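Local coordinates for protein arsenate Reductase (Corynebacterium glutamicum, PDB 3T38) that probably reduces arsenate to arsenite with thioredoxin as the electron source, as part of arsenic resistance, at residues S154-T159 and H173-E178; L85-H90 and M160-V165; S99-H104 and E196-I201. All blocks are in the same frame, centred on the assembly; numbering follows the deposited sequence.

How the contacts relate
From the N-terminal side, strand 83-88 comes first and helix 94-106 follows it; residues 154-165, strand 173-176 and helix 190-211 come much later. Contact 3 closes the longest loop, bringing helix 190-211 back to helix 94-106, and contact 1, a short return across 13 intervening residues between two strands, is nested inside it. Contact 2 starts earlier, at strand 83-88, and ends at residues 160-165, within the connection that contact 1 closes, so it crosses both others. Contacts 1 and 2 share the parallel sheet, where I158 pairs with L85 and I87. I201 of helix 190-211 touches both F86 and W177, joining all three contacts in one low molecular weight phosphatase fold.

Contact 1: S154-T159 and H173-E178; sequences SDYVIT and HYLDWE
At the margin of the central parallel sheet, strand 156-159 pairs with strand 173-176, the outermost on this side within the chain, in a register running from Y156 beside H173 to T159 beside D176. H173 N donates to D155 O (2.9 Å), V157 N to H173 O (2.8 Å), and the zigzag runs on through L175 N and T159 N to W177 N, which reaches T159 O. This is the alternation of parallel strands in the low molecular weight phosphatase fold, whose helix 190-211 covers the face bearing Y156, I158 and L175. There H173 CD2 lies over the rim of one face of the Y156 ring, the two planes inclined by 38°, while Y156 OH hydrogen-bonds to S211 OG. I158 CG1 touches L175 CB (3.8 Å). Anti to its backbone N, I158 CG2 comes down on the indole face of W177, 3.6 Å from the centroid of the five-membered ring, a CH-pi contact suited to a branched aliphatic residue. On the other face V157 CB rests against Y174 CD2 (3.8 Å), and Y174 OH is held by Y169 N. D176 OD1 meets T159 CG2 at 3.3 Å and accepts from E178 N (3.2 Å), an Asx turn.

Contact 2: L85-H90 and M160-V165; sequences LFICVH and MGCGDV
M160 N, next after T159, donates to I87 O at 2.8 Å, nearly along the C=O axis but with a bent N-H...O angle of 131°, and the chain then turns across the end of strand 83-88 so that C162 comes opposite C88. In the low molecular weight phosphatase fold this strand delivers C88 to the start of the C-X5-R loop, the P-loop of the family, and residues 160-165 pack beside that junction. M160, a selenomethionine, reaches back along the sheet: its SE lies 4.1 Å from F86 CD2, oblique to the ring, as a Met-aromatic contact, and I197 of helix 190-211 touches it too. C88 CB packs on M160 CB at 4.1 Å. The small C162 fits tightly, its SG held between the backbone N and the carbonyl carbon (chi1 49°) and lodged 3.3 Å from I87 CG2. G161 has a positive phi of 92°, at which a side chain would press on the carbonyl O of M160; glycine suits this sharp turn. A water accepts from V89 N at 3.0 Å, beside M160 O. V89 CG2, anti to its own carbonyl carbon, sits 3.2 Å from G161 O.

Contact 3: S99-H104 and E196-I201; sequences SALLSH and EIDGRI
L101 and I201 are the two knobs here, each projecting from its own helix toward the other, while the segment axes pass 9.6 Å apart at a crossing angle of -42°. L101 has CG anti to its carbonyl carbon (chi1 -74°); chi2 (174°) then sets CD1 on the backbone of the opposite helix, 3.6 Å from D198 CA and 3.7 Å from D198 CB, with I197 CG2 forming a further wall of the hollow at 4.1 Å. The leucine and the aspartate side chain cross at about a right angle. The second bump goes the other way: I201 CG2, anti to its backbone N, presses into the dip between L101 and L102, 3.6 Å from L102 N, 3.9 Å from L101 CB and 4.0 Å from L102 CB. A beta-branched isoleucine suits this place, because a methyl so near its own backbone can touch the neighbouring main chain. The CA atoms of L102 and I201 come within 6.1 Å. Buried D198 comes closest through CA and CB, OD1 also lying against the leucine methyls; its carboxylate is satisfied by Y105 OH at OD1 and by a salt bridge from R134 to OD2. F86 touches both L102 and I201 from the sheet side, so helices 94-106 and 190-211 form a layer over one face of the parallel sheet, as in the alpha/beta sandwich of low molecular weight phosphatases.

Contact 1: S154-T159 and H173-E178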
ATOM      1  N   SER A 154      10.319   9.756 -10.486  1.00 25.15           N
ATOM      2  CA  SER A 154      10.420   9.340 -11.860  1.00 25.59           C
ATOM      3  C   SER A 154      10.491  10.560 -12.832  1.00 27.38           C
ATOM      4  O   SER A 154       9.827  11.577 -12.602  1.00 28.85           O
ATOM      5  CB  SER A 154       9.241   8.417 -12.192  1.00 24.17           C
ATOM      6  OG  SER A 154       9.371   7.186 -11.493  1.00 26.23           O
ATOM      7  N   ASP A 155      11.324  10.476 -13.867  1.00 27.67           N
ATOM      8  CA  ASP A 155      11.307  11.463 -14.991  1.00 29.48           C
ATOM      9  C   ASP A 155      10.316  11.020 -16.096  1.00 28.51           C
ATOM     10  O   ASP A 155       9.822  11.837 -16.828  1.00 29.78           O
ATOM     11  CB  ASP A 155      12.702  11.647 -15.606  1.00 29.61           C
ATOM     12  CG  ASP A 155      13.731  12.109 -14.593  1.00 34.41           C
ATOM     13  OD1 ASP A 155      13.692  13.294 -14.208  1.00 39.73           O
ATOM     14  OD2 ASP A 155      14.568  11.296 -14.134  1.00 35.03           O
ATOM     15  N   TYR A 156      10.063   9.714 -16.215  1.00 27.07           N
ATOM     16  CA  TYR A 156       9.118   9.139 -17.186  1.00 27.08           C
ATOM     17  C   TYR A 156       8.195   8.199 -16.429  1.00 26.63           C
ATOM     18  O   TYR A 156       8.675   7.367 -15.655  1.00 24.95           O
ATOM     19  CB  TYR A 156       9.848   8.295 -18.248  1.00 26.35           C
ATOM     20  CG  TYR A 156      10.717   9.078 -19.191  1.00 27.64           C
ATOM     21  CD1 TYR A 156      11.965   9.545 -18.770  1.00 27.14           C
ATOM     22  CD2 TYR A 156      10.272   9.402 -20.495  1.00 24.60           C
ATOM     23  CE1 TYR A 156      12.783  10.304 -19.605  1.00 29.65           C
ATOM     24  CE2 TYR A 156      11.108  10.178 -21.388  1.00 28.93           C
ATOM     25  CZ  TYR A 156      12.361  10.633 -20.912  1.00 31.63           C
ATOM     26  OH  TYR A 156      13.213  11.372 -21.711  1.00 34.14           O
ATOM     27  N   VAL A 157       6.884   8.291 -16.655  1.00 28.32           N
ATOM     28  CA  VAL A 157       5.959   7.375 -16.001  1.00 28.46           C
ATOM     29  C   VAL A 157       5.146   6.788 -17.110  1.00 29.26           C
ATOM     30  O   VAL A 157       4.471   7.533 -17.819  1.00 30.21           O
ATOM     31  CB  VAL A 157       4.979   8.112 -15.009  1.00 29.80           C
ATOM     32  CG1 VAL A 157       3.878   7.160 -14.519  1.00 28.99           C
ATOM     33  CG2 VAL A 157       5.718   8.797 -13.819  1.00 28.52           C
ATOM     34  N   ILE A 158       5.217   5.466 -17.278  1.00 29.18           N
ATOM     35  CA  ILE A 158       4.561   4.795 -18.419  1.00 28.95           C
ATOM     36  C   ILE A 158       3.504   3.873 -17.902  1.00 29.28           C
ATOM     37  O   ILE A 158       3.767   2.949 -17.191  1.00 29.93           O
ATOM     38  CB  ILE A 158       5.537   4.010 -19.376  1.00 28.19           C
ATOM     39  CG1 ILE A 158       6.565   4.941 -20.031  1.00 30.21           C
ATOM     40  CG2 ILE A 158       4.807   3.330 -20.508  1.00 25.47           C
ATOM     41  CD1 ILE A 158       7.732   5.280 -19.149  1.00 27.76           C
ATOM     42  N   THR A 159       2.322   4.123 -18.374  1.00 30.88           N
ATOM     43  CA  THR A 159       1.091   3.498 -17.993  1.00 33.20           C
ATOM     44  C   THR A 159       0.692   2.405 -18.998  1.00 32.92           C
ATOM     45  O   THR A 159       0.801   2.611 -20.193  1.00 32.42           O
ATOM     46  CB  THR A 159       0.041   4.666 -17.930  1.00 34.15           C
ATOM     47  OG1 THR A 159      -0.163   4.964 -16.534  1.00 37.39           O
ATOM     48  CG2 THR A 159      -1.216   4.375 -18.636  1.00 36.49           C
ATOM     49  N   HIS A 173       7.468  13.269 -17.853  1.00 36.18           N
ATOM     50  CA  HIS A 173       6.845  12.672 -19.061  1.00 37.90           C
ATOM     51  C   HIS A 173       5.888  11.531 -18.743  1.00 35.40           C
ATOM     52  O   HIS A 173       6.301  10.465 -18.374  1.00 34.83           O
ATOM     53  CB  HIS A 173       7.925  12.265 -20.113  1.00 37.24           C
ATOM     54  CG  HIS A 173       8.894  13.364 -20.371  1.00 42.17           C
ATOM     55  ND1 HIS A 173       8.545  14.502 -21.059  1.00 45.56           N
ATOM     56  CD2 HIS A 173      10.165  13.563 -19.935  1.00 45.58           C
ATOM     57  CE1 HIS A 173       9.565  15.341 -21.071  1.00 47.91           C
ATOM     58  NE2 HIS A 173      10.563  14.793 -20.399  1.00 48.90           N
ATOM     59  N   TYR A 174       4.605  11.794 -18.847  1.00 36.80           N
ATOM     60  CA  TYR A 174       3.589  10.754 -18.754  1.00 36.35           C
ATOM     61  C   TYR A 174       3.267  10.195 -20.161  1.00 37.02           C
ATOM     62  O   TYR A 174       2.804  10.906 -21.059  1.00 39.28           O
ATOM     63  CB  TYR A 174       2.336  11.296 -18.046  1.00 36.38           C
ATOM     64  CG  TYR A 174       2.530  11.497 -16.560  1.00 36.53           C
ATOM     65  CD1 TYR A 174       3.106  12.659 -16.043  1.00 38.07           C
ATOM     66  CD2 TYR A 174       2.138  10.508 -15.666  1.00 37.45           C
ATOM     67  CE1 TYR A 174       3.275  12.824 -14.652  1.00 38.90           C
ATOM     68  CE2 TYR A 174       2.286  10.662 -14.294  1.00 35.91           C
ATOM     69  CZ  TYR A 174       2.871  11.818 -13.799  1.00 38.71           C
ATOM     70  OH  TYR A 174       3.014  11.922 -12.434  1.00 42.08           O
ATOM     71  N   LEU A 175       3.529   8.914 -20.309  1.00 36.39           N
ATOM     72  CA  LEU A 175       3.304   8.170 -21.528  1.00 38.23           C
ATOM     73  C   LEU A 175       2.245   7.089 -21.217  1.00 37.17           C
ATOM     74  O   LEU A 175       2.260   6.503 -20.120  1.00 35.91           O
ATOM     75  CB  LEU A 175       4.642   7.520 -21.998  1.00 38.22           C
ATOM     76  CG  LEU A 175       5.704   8.149 -22.953  1.00 42.61           C
ATOM     77  CD1 LEU A 175       5.802   9.685 -23.013  1.00 45.49           C
ATOM     78  CD2 LEU A 175       7.105   7.522 -22.798  1.00 41.72           C
ATOM     79  N   ASP A 176       1.334   6.861 -22.164  1.00 37.51           N
ATOM     80  CA  ASP A 176       0.286   5.842 -22.077  1.00 37.14           C
ATOM     81  C   ASP A 176       0.420   4.823 -23.221  1.00 36.59           C
ATOM     82  O   ASP A 176       0.218   5.162 -24.380  1.00 37.19           O
ATOM     83  CB  ASP A 176      -1.094   6.533 -22.194  1.00 40.60           C
ATOM     84  CG  ASP A 176      -2.249   5.625 -21.786  1.00 42.66           C
ATOM     85  OD1 ASP A 176      -2.136   4.393 -21.835  1.00 45.92           O
ATOM     86  OD2 ASP A 176      -3.302   6.152 -21.426  1.00 52.87           O
ATOM     87  N   TRP A 177       0.774   3.583 -22.883  1.00 44.66           N
ATOM     88  CA  TRP A 177       1.039   2.540 -23.872  1.00 43.77           C
ATOM     89  C   TRP A 177      -0.096   1.515 -24.017  1.00 46.37           C
ATOM     90  O   TRP A 177       0.156   0.380 -24.423  1.00 46.25           O
ATOM     91  CB  TRP A 177       2.320   1.787 -23.524  1.00 40.02           C
ATOM     92  CG  TRP A 177       3.594   2.503 -23.884  1.00 35.74           C
ATOM     93  CD1 TRP A 177       3.712   3.773 -24.352  1.00 37.42           C
ATOM     94  CD2 TRP A 177       4.911   2.002 -23.746  1.00 30.51           C
ATOM     95  NE1 TRP A 177       5.029   4.093 -24.537  1.00 33.80           N
ATOM     96  CE2 TRP A 177       5.792   3.023 -24.176  1.00 31.72           C
ATOM     97  CE3 TRP A 177       5.446   0.769 -23.318  1.00 27.88           C
ATOM     98  CZ2 TRP A 177       7.175   2.868 -24.189  1.00 29.69           C
ATOM     99  CZ3 TRP A 177       6.825   0.607 -23.333  1.00 24.55           C
ATOM    100  CH2 TRP A 177       7.676   1.654 -23.748  1.00 29.10           C
ATOM    101  N   GLU A 178      -1.315   1.888 -23.663  1.00 49.16           N
ATOM    102  CA  GLU A 178      -2.466   1.015 -23.876  1.00 52.51           C
ATOM    103  C   GLU A 178      -3.743   1.834 -23.996  1.00 55.76           C
ATOM    104  O   GLU A 178      -4.642   1.692 -23.163  1.00 57.14           O
ATOM    105  CB  GLU A 178      -2.615   0.012 -22.720  1.00 52.14           C
ATOM    106  CG  GLU A 178      -3.605  -1.186 -23.028  1.00 57.23           C
ATOM    107  CD  GLU A 178      -3.579  -2.293 -21.954  1.00 60.34           C
ATOM    108  OE1 GLU A 178      -2.493  -2.528 -21.347  1.00 57.16           O
ATOM    109  OE2 GLU A 178      -4.651  -2.925 -21.732  1.00 63.27           O
TER

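Contact 2: L85-H90 and M160-V165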
ATOM      1  N   LEU A  85       9.465   4.707 -14.670  1.00 26.07           N
ATOM      2  CA  LEU A  85       8.554   3.875 -13.981  1.00 24.02           C
ATOM      3  C   LEU A  85       7.503   3.283 -14.949  1.00 25.68           C
ATOM      4  O   LEU A  85       6.859   4.030 -15.697  1.00 25.42           O
ATOM      5  CB  LEU A  85       7.859   4.694 -12.887  1.00 23.59           C
ATOM      6  CG  LEU A  85       6.672   3.932 -12.242  1.00 23.20           C
ATOM      7  CD1 LEU A  85       7.087   2.788 -11.311  1.00 17.61           C
ATOM      8  CD2 LEU A  85       5.700   4.808 -11.535  1.00 24.24           C
ATOM      9  N   PHE A  86       7.299   1.959 -14.902  1.00 25.05           N
ATOM     10  CA  PHE A  86       6.214   1.298 -15.668  1.00 25.67           C
ATOM     11  C   PHE A  86       5.148   0.805 -14.694  1.00 25.26           C
ATOM     12  O   PHE A  86       5.494   0.313 -13.615  1.00 25.89           O
ATOM     13  CB  PHE A  86       6.731   0.125 -16.522  1.00 24.95           C
ATOM     14  CG  PHE A  86       7.791   0.537 -17.506  1.00 25.95           C
ATOM     15  CD1 PHE A  86       9.162   0.563 -17.121  1.00 25.20           C
ATOM     16  CD2 PHE A  86       7.437   0.984 -18.788  1.00 22.59           C
ATOM     17  CE1 PHE A  86      10.164   0.976 -18.047  1.00 26.76           C
ATOM     18  CE2 PHE A  86       8.443   1.397 -19.729  1.00 24.25           C
ATOM     19  CZ  PHE A  86       9.783   1.414 -19.355  1.00 25.74           C
ATOM     20  N   ILE A  87       3.875   0.914 -15.093  1.00 24.34           N
ATOM     21  CA  ILE A  87       2.749   0.632 -14.208  1.00 22.22           C
ATOM     22  C   ILE A  87       1.726  -0.144 -15.029  1.00 22.91           C
ATOM     23  O   ILE A  87       1.368   0.341 -16.077  1.00 23.30           O
ATOM     24  CB  ILE A  87       2.065   1.979 -13.706  1.00 21.88           C
ATOM     25  CG1 ILE A  87       3.088   2.875 -12.961  1.00 17.68           C
ATOM     26  CG2 ILE A  87       0.869   1.683 -12.734  1.00 20.11           C
ATOM     27  CD1 ILE A  87       2.539   4.157 -12.536  1.00 17.23           C
ATOM     28  N   CYS A  88       1.289  -1.325 -14.555  1.00 22.69           N
ATOM     29  CA  CYS A  88       0.200  -2.139 -15.210  1.00 24.69           C
ATOM     30  C   CYS A  88      -0.621  -2.686 -14.054  1.00 25.13           C
ATOM     31  O   CYS A  88      -0.443  -2.222 -12.907  1.00 23.51           O
ATOM     32  CB  CYS A  88       0.772  -3.285 -16.065  1.00 26.33           C
ATOM     33  SG  CYS A  88       1.685  -4.610 -15.098  1.00 27.93           S
ATOM     34  N   VAL A  89      -1.570  -3.584 -14.317  1.00 27.00           N
ATOM     35  CA  VAL A  89      -2.492  -3.943 -13.238  1.00 27.31           C
ATOM     36  C   VAL A  89      -1.799  -4.786 -12.152  1.00 27.10           C
ATOM     37  O   VAL A  89      -1.732  -4.364 -11.026  1.00 28.71           O
ATOM     38  CB  VAL A  89      -3.819  -4.571 -13.736  1.00 30.19           C
ATOM     39  CG1 VAL A  89      -4.682  -5.019 -12.535  1.00 27.67           C
ATOM     40  CG2 VAL A  89      -4.594  -3.574 -14.649  1.00 27.79           C
ATOM     41  N   HIS A  90      -1.175  -5.899 -12.528  1.00 25.09           N
ATOM     42  CA  HIS A  90      -0.729  -6.929 -11.602  1.00 23.80           C
ATOM     43  C   HIS A  90       0.744  -6.902 -11.342  1.00 23.19           C
ATOM     44  O   HIS A  90       1.202  -7.669 -10.503  1.00 23.01           O
ATOM     45  CB  HIS A  90      -1.049  -8.284 -12.183  1.00 24.31           C
ATOM     46  CG  HIS A  90      -2.505  -8.498 -12.346  1.00 30.27           C
ATOM     47  ND1 HIS A  90      -3.080  -8.727 -13.569  1.00 34.20           N
ATOM     48  CD2 HIS A  90      -3.515  -8.487 -11.437  1.00 34.32           C
ATOM     49  CE1 HIS A  90      -4.381  -8.898 -13.406  1.00 39.16           C
ATOM     50  NE2 HIS A  90      -4.669  -8.741 -12.121  1.00 39.40           N
HETATM   51  N   MSE A 160       0.283   1.238 -18.499  1.00 33.08           N
HETATM   52  CA  MSE A 160       0.003   0.082 -19.363  1.00 34.57           C
HETATM   53  C   MSE A 160      -1.316  -0.652 -18.959  1.00 34.84           C
HETATM   54  O   MSE A 160      -1.339  -1.873 -18.715  1.00 33.31           O
HETATM   55  CB  MSE A 160       1.210  -0.873 -19.337  1.00 33.70           C
HETATM   56  CG  MSE A 160       2.537  -0.125 -19.268  1.00 35.59           C
HETATM   57 SE   MSE A 160       4.093  -1.344 -19.349  1.00 48.16          SE
HETATM   58  CE  MSE A 160       3.842  -2.131 -21.125  1.00 31.97           C
ATOM     59  N   GLY A 161      -2.399   0.116 -18.872  1.00 35.56           N
ATOM     60  CA  GLY A 161      -3.702  -0.432 -18.580  1.00 36.58           C
ATOM     61  C   GLY A 161      -4.079  -0.459 -17.113  1.00 35.95           C
ATOM     62  O   GLY A 161      -5.018  -1.167 -16.749  1.00 36.14           O
ATOM     63  N   CYS A 162      -3.359   0.298 -16.267  1.00 36.11           N
ATOM     64  CA  CYS A 162      -3.669   0.322 -14.827  1.00 35.85           C
ATOM     65  C   CYS A 162      -4.945   1.138 -14.504  1.00 38.05           C
ATOM     66  O   CYS A 162      -5.554   0.986 -13.451  1.00 38.73           O
ATOM     67  CB  CYS A 162      -2.458   0.790 -14.023  1.00 34.62           C
ATOM     68  SG  CYS A 162      -1.751   2.304 -14.701  1.00 35.02           S
ATOM     69  N   GLY A 163      -5.399   1.959 -15.448  1.00 40.64           N
ATOM     70  CA  GLY A 163      -6.527   2.845 -15.185  1.00 41.20           C
ATOM     71  C   GLY A 163      -5.957   4.096 -14.535  1.00 41.67           C
ATOM     72  O   GLY A 163      -4.710   4.201 -14.298  1.00 38.18           O
ATOM     73  N   ASP A 164      -6.858   5.026 -14.212  1.00 43.37           N
ATOM     74  CA  ASP A 164      -6.488   6.311 -13.613  1.00 44.15           C
ATOM     75  C   ASP A 164      -6.168   6.130 -12.122  1.00 42.26           C
ATOM     76  O   ASP A 164      -6.972   6.497 -11.264  1.00 43.87           O
ATOM     77  CB  ASP A 164      -7.624   7.342 -13.843  1.00 47.91           C
ATOM     78  CG  ASP A 164      -7.263   8.772 -13.390  1.00 52.05           C
ATOM     79  OD1 ASP A 164      -6.078   9.043 -13.069  1.00 57.30           O
ATOM     80  OD2 ASP A 164      -8.180   9.643 -13.338  1.00 59.51           O
ATOM     81  N   VAL A 165      -4.998   5.566 -11.806  1.00 39.39           N
ATOM     82  CA  VAL A 165      -4.601   5.348 -10.406  1.00 36.46           C
ATOM     83  C   VAL A 165      -3.372   6.176 -10.007  1.00 35.32           C
ATOM     84  O   VAL A 165      -2.882   6.055  -8.871  1.00 32.76           O
ATOM     85  CB  VAL A 165      -4.224   3.885 -10.127  1.00 34.30           C
ATOM     86  CG1 VAL A 165      -5.436   2.916 -10.362  1.00 36.44           C
ATOM     87  CG2 VAL A 165      -2.979   3.514 -10.936  1.00 31.76           C
TER
HETATM   88  O   HOH W   1      -2.188  -3.593 -17.241  1.00 24.21           O

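Contact 3: S99-H104 and E196-I201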
ATOM      1  N   SER A  99      10.051  -3.124 -17.868  1.00 25.88           N
ATOM      2  CA  SER A  99      11.116  -2.704 -17.001  1.00 26.79           C
ATOM      3  C   SER A  99      12.406  -3.469 -17.279  1.00 26.79           C
ATOM      4  O   SER A  99      13.502  -2.870 -17.253  1.00 27.98           O
ATOM      5  CB  SER A  99      10.703  -2.902 -15.510  1.00 27.45           C
ATOM      6  OG  SER A  99      11.830  -2.686 -14.647  1.00 30.52           O
ATOM      7  N   ALA A 100      12.293  -4.786 -17.492  1.00 25.81           N
ATOM      8  CA  ALA A 100      13.481  -5.618 -17.682  1.00 26.44           C
ATOM      9  C   ALA A 100      14.118  -5.375 -19.048  1.00 25.95           C
ATOM     10  O   ALA A 100      15.334  -5.448 -19.177  1.00 27.80           O
ATOM     11  CB  ALA A 100      13.176  -7.149 -17.437  1.00 25.41           C
ATOM     12  N   LEU A 101      13.306  -5.038 -20.050  1.00 25.86           N
ATOM     13  CA  LEU A 101      13.828  -4.784 -21.399  1.00 26.02           C
ATOM     14  C   LEU A 101      14.601  -3.453 -21.318  1.00 26.86           C
ATOM     15  O   LEU A 101      15.755  -3.349 -21.751  1.00 29.22           O
ATOM     16  CB  LEU A 101      12.692  -4.830 -22.457  1.00 24.71           C
ATOM     17  CG  LEU A 101      12.117  -6.232 -22.852  1.00 26.73           C
ATOM     18  CD1 LEU A 101      10.871  -6.256 -23.812  1.00 24.58           C
ATOM     19  CD2 LEU A 101      13.198  -7.067 -23.557  1.00 24.75           C
ATOM     20  N   LEU A 102      14.031  -2.449 -20.680  1.00 25.46           N
ATOM     21  CA  LEU A 102      14.779  -1.170 -20.614  1.00 26.37           C
ATOM     22  C   LEU A 102      16.089  -1.298 -19.836  1.00 26.28           C
ATOM     23  O   LEU A 102      17.112  -0.784 -20.270  1.00 28.58           O
ATOM     24  CB  LEU A 102      13.876   0.010 -20.118  1.00 24.06           C
ATOM     25  CG  LEU A 102      14.492   1.408 -19.993  1.00 26.20           C
ATOM     26  CD1 LEU A 102      15.108   1.876 -21.307  1.00 23.08           C
ATOM     27  CD2 LEU A 102      13.464   2.441 -19.507  1.00 22.63           C
ATOM     28  N   SER A 103      16.096  -2.001 -18.715  1.00 25.69           N
ATOM     29  CA  SER A 103      17.363  -2.201 -17.987  1.00 26.66           C
ATOM     30  C   SER A 103      18.378  -2.926 -18.824  1.00 27.94           C
ATOM     31  O   SER A 103      19.565  -2.631 -18.758  1.00 28.70           O
ATOM     32  CB  SER A 103      17.162  -2.927 -16.627  1.00 26.18           C
ATOM     33  OG  SER A 103      16.156  -2.234 -15.865  1.00 28.47           O
ATOM     34  N   HIS A 104      17.890  -3.879 -19.613  1.00 28.63           N
ATOM     35  CA  HIS A 104      18.713  -4.715 -20.469  1.00 31.11           C
ATOM     36  C   HIS A 104      19.397  -3.879 -21.595  1.00 32.69           C
ATOM     37  O   HIS A 104      20.601  -4.066 -21.841  1.00 34.84           O
ATOM     38  CB  HIS A 104      17.847  -5.844 -21.019  1.00 31.27           C
ATOM     39  CG  HIS A 104      18.416  -6.561 -22.198  1.00 35.43           C
ATOM     40  ND1 HIS A 104      19.287  -7.625 -22.078  1.00 38.99           N
ATOM     41  CD2 HIS A 104      18.166  -6.426 -23.527  1.00 38.98           C
ATOM     42  CE1 HIS A 104      19.594  -8.079 -23.283  1.00 41.30           C
ATOM     43  NE2 HIS A 104      18.916  -7.379 -24.180  1.00 38.67           N
ATOM     44  N   GLU A 196       5.666  -6.730 -28.793  1.00 38.11           N
ATOM     45  CA  GLU A 196       5.152  -5.375 -28.957  1.00 38.79           C
ATOM     46  C   GLU A 196       5.822  -4.421 -27.959  1.00 34.68           C
ATOM     47  O   GLU A 196       6.210  -3.329 -28.316  1.00 35.78           O
ATOM     48  CB  GLU A 196       3.639  -5.324 -28.855  1.00 39.72           C
ATOM     49  CG  GLU A 196       3.145  -3.894 -28.677  1.00 46.25           C
ATOM     50  CD  GLU A 196       1.635  -3.768 -28.781  1.00 56.25           C
ATOM     51  OE1 GLU A 196       0.926  -4.779 -28.493  1.00 58.61           O
ATOM     52  OE2 GLU A 196       1.164  -2.649 -29.145  1.00 61.64           O
ATOM     53  N   ILE A 197       5.993  -4.857 -26.726  1.00 30.64           N
ATOM     54  CA  ILE A 197       6.588  -4.023 -25.751  1.00 27.53           C
ATOM     55  C   ILE A 197       8.061  -3.713 -26.085  1.00 29.08           C
ATOM     56  O   ILE A 197       8.495  -2.560 -25.980  1.00 28.04           O
ATOM     57  CB  ILE A 197       6.463  -4.675 -24.370  1.00 27.20           C
ATOM     58  CG1 ILE A 197       4.983  -4.645 -23.905  1.00 24.85           C
ATOM     59  CG2 ILE A 197       7.446  -4.011 -23.336  1.00 22.27           C
ATOM     60  CD1 ILE A 197       4.773  -5.591 -22.620  1.00 21.24           C
ATOM     61  N   ASP A 198       8.814  -4.739 -26.501  1.00 29.88           N
ATOM     62  CA  ASP A 198      10.194  -4.571 -26.941  1.00 30.83           C
ATOM     63  C   ASP A 198      10.327  -3.494 -28.029  1.00 32.41           C
ATOM     64  O   ASP A 198      11.142  -2.575 -27.891  1.00 31.87           O
ATOM     65  CB  ASP A 198      10.748  -5.905 -27.474  1.00 32.99           C
ATOM     66  CG  ASP A 198      12.286  -5.909 -27.581  1.00 36.32           C
ATOM     67  OD1 ASP A 198      12.992  -5.068 -26.928  1.00 36.39           O
ATOM     68  OD2 ASP A 198      12.804  -6.766 -28.306  1.00 41.54           O
ATOM     69  N   GLY A 199       9.546  -3.603 -29.103  1.00 33.44           N
ATOM     70  CA  GLY A 199       9.477  -2.520 -30.074  1.00 35.93           C
ATOM     71  C   GLY A 199       9.304  -1.121 -29.468  1.00 34.81           C
ATOM     72  O   GLY A 199       9.949  -0.164 -29.927  1.00 36.26           O
ATOM     73  N   ARG A 200       8.453  -0.991 -28.441  1.00 33.34           N
ATOM     74  CA  ARG A 200       8.176   0.309 -27.832  1.00 33.11           C
ATOM     75  C   ARG A 200       9.337   0.741 -26.893  1.00 31.45           C
ATOM     76  O   ARG A 200       9.661   1.929 -26.780  1.00 30.05           O
ATOM     77  CB  ARG A 200       6.844   0.288 -27.044  1.00 32.08           C
ATOM     78  CG  ARG A 200       5.522   0.268 -27.950  1.00 38.53           C
ATOM     79  CD  ARG A 200       4.290  -0.016 -27.082  1.00 40.32           C
ATOM     80  NE  ARG A 200       2.991   0.339 -27.665  1.00 51.20           N
ATOM     81  CZ  ARG A 200       2.537   1.591 -27.808  1.00 54.62           C
ATOM     82  NH1 ARG A 200       3.291   2.653 -27.475  1.00 53.64           N
ATOM     83  NH2 ARG A 200       1.336   1.786 -28.317  1.00 57.06           N
ATOM     84  N   ILE A 201       9.935  -0.233 -26.222  1.00 29.88           N
ATOM     85  CA  ILE A 201      11.054   0.014 -25.329  1.00 29.51           C
ATOM     86  C   ILE A 201      12.254   0.518 -26.157  1.00 31.57           C
ATOM     87  O   ILE A 201      12.959   1.443 -25.736  1.00 31.66           O
ATOM     88  CB  ILE A 201      11.440  -1.287 -24.514  1.00 27.85           C
ATOM     89  CG1 ILE A 201      10.364  -1.623 -23.503  1.00 27.62           C
ATOM     90  CG2 ILE A 201      12.836  -1.155 -23.832  1.00 26.53           C
ATOM     91  CD1 ILE A 201      10.231  -0.538 -22.371  1.00 19.73           C
TER